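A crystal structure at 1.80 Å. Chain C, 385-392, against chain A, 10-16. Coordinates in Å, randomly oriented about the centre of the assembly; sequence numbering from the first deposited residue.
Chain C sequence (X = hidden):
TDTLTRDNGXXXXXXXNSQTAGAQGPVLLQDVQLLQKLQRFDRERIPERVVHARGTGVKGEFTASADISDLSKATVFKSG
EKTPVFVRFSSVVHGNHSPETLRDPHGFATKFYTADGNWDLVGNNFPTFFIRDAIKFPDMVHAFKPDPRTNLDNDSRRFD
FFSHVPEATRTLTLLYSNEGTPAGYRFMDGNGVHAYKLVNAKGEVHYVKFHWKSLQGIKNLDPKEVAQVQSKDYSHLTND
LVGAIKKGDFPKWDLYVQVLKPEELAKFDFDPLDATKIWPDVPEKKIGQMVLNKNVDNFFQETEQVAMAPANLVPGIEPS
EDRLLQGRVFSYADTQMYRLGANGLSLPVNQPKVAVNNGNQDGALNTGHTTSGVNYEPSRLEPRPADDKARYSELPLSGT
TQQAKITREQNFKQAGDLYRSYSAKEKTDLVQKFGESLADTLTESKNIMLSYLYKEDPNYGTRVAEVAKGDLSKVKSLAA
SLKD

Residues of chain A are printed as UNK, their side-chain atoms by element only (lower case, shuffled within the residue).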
# COMPACT_ATOMS: atom_id res chain seq x y z
N PRO C 385 -12.55 12.73 -28.83
CA PRO C 385 -11.62 12.99 -29.95
C PRO C 385 -10.31 13.60 -29.50
O PRO C 385 -10.22 14.31 -28.51
CB PRO C 385 -12.39 13.88 -30.95
CG PRO C 385 -13.36 14.58 -30.00
CD PRO C 385 -13.75 13.55 -28.93
N ALA C 386 -9.23 13.24 -30.23
CA ALA C 386 -7.93 13.86 -29.93
C ALA C 386 -7.87 15.18 -30.71
O ALA C 386 -8.77 15.43 -31.50
CB ALA C 386 -6.82 12.92 -30.34
N ASP C 387 -6.85 16.00 -30.49
CA ASP C 387 -6.67 17.28 -31.22
C ASP C 387 -5.39 17.16 -32.04
O ASP C 387 -4.28 17.11 -31.48
CB ASP C 387 -6.49 18.39 -30.20
CG ASP C 387 -6.41 19.81 -30.77
OD1 ASP C 387 -6.34 19.96 -32.01
OD2 ASP C 387 -6.41 20.77 -29.98
N ASP C 388 -5.48 17.08 -33.35
CA ASP C 388 -4.39 16.95 -34.29
C ASP C 388 -3.33 18.02 -34.07
O ASP C 388 -2.16 17.76 -34.23
CB ASP C 388 -4.87 17.07 -35.74
CG ASP C 388 -5.32 15.82 -36.44
OD1 ASP C 388 -6.10 15.95 -37.42
OD2 ASP C 388 -4.87 14.70 -36.05
N LYS C 389 -3.72 19.23 -33.67
CA LYS C 389 -2.80 20.30 -33.36
C LYS C 389 -1.87 19.99 -32.19
O LYS C 389 -0.82 20.66 -32.03
CB LYS C 389 -3.56 21.60 -33.03
CG LYS C 389 -4.85 21.84 -33.79
CD LYS C 389 -4.83 21.54 -35.27
CE LYS C 389 -6.19 21.07 -35.77
NZ LYS C 389 -6.24 21.06 -37.27
N ALA C 390 -2.22 19.05 -31.32
CA ALA C 390 -1.42 18.65 -30.18
C ALA C 390 -0.54 17.42 -30.46
O ALA C 390 0.06 16.88 -29.52
CB ALA C 390 -2.34 18.34 -29.00
N ARG C 391 -0.45 16.93 -31.68
CA ARG C 391 0.42 15.79 -31.99
C ARG C 391 1.86 16.13 -31.65
O ARG C 391 2.19 17.32 -31.83
CB ARG C 391 0.31 15.42 -33.48
CG ARG C 391 -1.04 14.82 -33.81
CD ARG C 391 -1.23 14.53 -35.31
NE ARG C 391 -1.57 13.08 -35.29
CZ ARG C 391 -0.57 12.23 -35.62
NH1 ARG C 391 0.63 12.62 -36.04
NH2 ARG C 391 -0.88 10.96 -35.56
N TYR C 392 2.72 15.20 -31.24
CA TYR C 392 4.08 15.56 -30.89
C TYR C 392 4.87 16.01 -32.12
O TYR C 392 4.70 15.54 -33.27
CB TYR C 392 4.78 14.39 -30.19
CG TYR C 392 4.10 13.70 -29.02
CD1 TYR C 392 4.05 12.31 -28.97
CD2 TYR C 392 3.55 14.36 -27.94
CE1 TYR C 392 3.49 11.62 -27.90
CE2 TYR C 392 2.97 13.70 -26.87
CZ TYR C 392 2.93 12.32 -26.86
OH TYR C 392 2.36 11.62 -25.79
N UNK A 10 -3.86 18.41 -20.05
CA UNK A 10 -3.33 18.70 -21.40
C UNK A 10 -4.01 17.80 -22.42
O UNK A 10 -4.28 16.63 -22.15
c UNK A 10 -1.82 18.59 -21.44
N UNK A 11 -4.42 18.39 -23.55
CA UNK A 11 -5.09 17.65 -24.61
C UNK A 11 -4.15 16.63 -25.21
O UNK A 11 -2.94 16.81 -25.29
c UNK A 11 -6.82 19.42 -25.12
c UNK A 11 -4.62 19.44 -26.34
c UNK A 11 -5.68 18.56 -25.71
N UNK A 12 -4.70 15.51 -25.67
CA UNK A 12 -3.96 14.45 -26.34
C UNK A 12 -4.02 14.61 -27.85
O UNK A 12 -5.06 14.89 -28.41
c UNK A 12 -4.23 12.88 -24.45
c UNK A 12 -3.91 11.93 -26.76
c UNK A 12 -4.52 13.06 -25.93
N UNK A 13 -2.86 14.40 -28.51
CA UNK A 13 -2.87 14.56 -29.98
C UNK A 13 -3.20 13.30 -30.75
O UNK A 13 -3.66 13.40 -31.91
N UNK A 14 -2.79 12.13 -30.26
CA UNK A 14 -3.09 10.88 -30.98
C UNK A 14 -3.28 9.79 -29.91
O UNK A 14 -2.40 9.54 -29.10
o UNK A 14 -3.15 8.46 -32.60
c UNK A 14 -2.01 10.51 -31.98
c UNK A 14 -2.27 9.31 -32.87
o UNK A 14 -1.59 9.16 -33.92
N UNK A 15 -4.49 9.23 -29.86
CA UNK A 15 -4.73 8.18 -28.86
C UNK A 15 -4.68 6.79 -29.45
O UNK A 15 -5.20 5.82 -28.84
n UNK A 15 -7.46 7.10 -26.74
o UNK A 15 -5.34 7.60 -26.09
c UNK A 15 -6.08 8.46 -28.17
c UNK A 15 -6.28 7.67 -26.91
N UNK A 16 -4.34 6.67 -30.75
CA UNK A 16 -4.35 5.41 -31.43
C UNK A 16 -2.97 4.83 -31.71
O UNK A 16 -2.93 3.63 -31.94
c UNK A 16 -6.34 6.33 -32.75
c UNK A 16 -7.32 5.97 -31.67
n UNK A 16 -7.96 7.02 -31.11
c UNK A 16 -5.08 5.45 -32.80
o UNK A 16 -7.50 4.80 -31.31
O HOH W 1 -0.54 15.64 -26.46
O HOH W 2 -5.19 13.03 -33.97

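At position 10 of chain A a single carbon follows the CA, with nothing attached to it. Its nearest approach to the chain C stretch is 7.6 Å, from CB to C:Ala390 CB, and it takes no part in the contact. One carbon alone means alanine, A:Ala10.

Position 11 carries three side-chain carbons, one bonded to the CA and bearing the other two. The fork begins at the CB and has no polar atom, and it points toward chain C, where one branch approaches the methyl group of C:Ala390. A CB that bears two carbons and nothing further is valine. In A:Val11, chi1 is -66° (m), and CG2 lies 3.7 Å from C:Ala390 CB, a small apolar contact.

Position 12 shows the same three carbons, forked at the CB, but its CA-to-CB bond points away from chain C. It is again valine, A:Val12, now with chi1 at 172° (t); A:Val12 CG1 stays 4.7 Å from C:Ala386 CB, the nearest approach of this side chain to the stretch. Its backbone does the work: C:Asp387 N donates a hydrogen bond to A:Val12 O at 3.0 Å, nearly straight at 168°. A:Val12 O also lies 3.3 Å from C:Ala386 CB.

Position 13 has no side-chain atoms, so it is glycine, A:Gly13. The closest CA pair of the two stretches is here, A:Gly13 CA to C:Arg391 CA at 4.0 Å. An ideally placed CB would point toward chain C and stand 2.5 Å from both C:Arg391 N and C:Ala390 C, a clash with the backbone. Without it, A:Gly13 CA can make a CA-H...O contact of 3.3 Å with C:Asp387 O.

At position 14 two carbons lead to a pair of oxygens, both on the second carbon: a short carboxylate. One of the oxygens meets the guanidinium of C:Arg391 at its edge, near the plane of the group. The residue is aspartate, A:Asp14, and its salt bridge measures 2.5 Å from OD2 to C:Arg391 NH2. Its OD1 accepts a hydrogen bond of 2.8 Å from the backbone N of position 16.

Position 15 also has two carbons, but the second bears one oxygen and one nitrogen, a short amide. Its CB is 5.0 Å from C:Ala386 CB, its nearest approach to the stretch, and the side chain is hydrogen-bonded elsewhere in the structure. This is asparagine, A:Asn15.

Position 16 has three carbons in a row, the last carrying an oxygen and a nitrogen. The extra carbon makes it glutamine, A:Gln16, whose NE2 is 6.1 Å from C:Ala386 CB, its nearest approach to the stretch.

The contact thus rests on close backbone packing at A:Gly13, fixed by the hydrogen bond to A:Val12 O, with an apolar touch at A:Val11 and a charged one at A:Asp14. Water adds to it: one molecule donates to both A:Gly13 O (2.6 Å) and C:Asp388 OD2 (2.7 Å), while another donates to A:Val11 O at 2.9 Å and, weakly, to C:Ala390 O at 3.4 Å.

Chain A 10-16: AVVGDNQ
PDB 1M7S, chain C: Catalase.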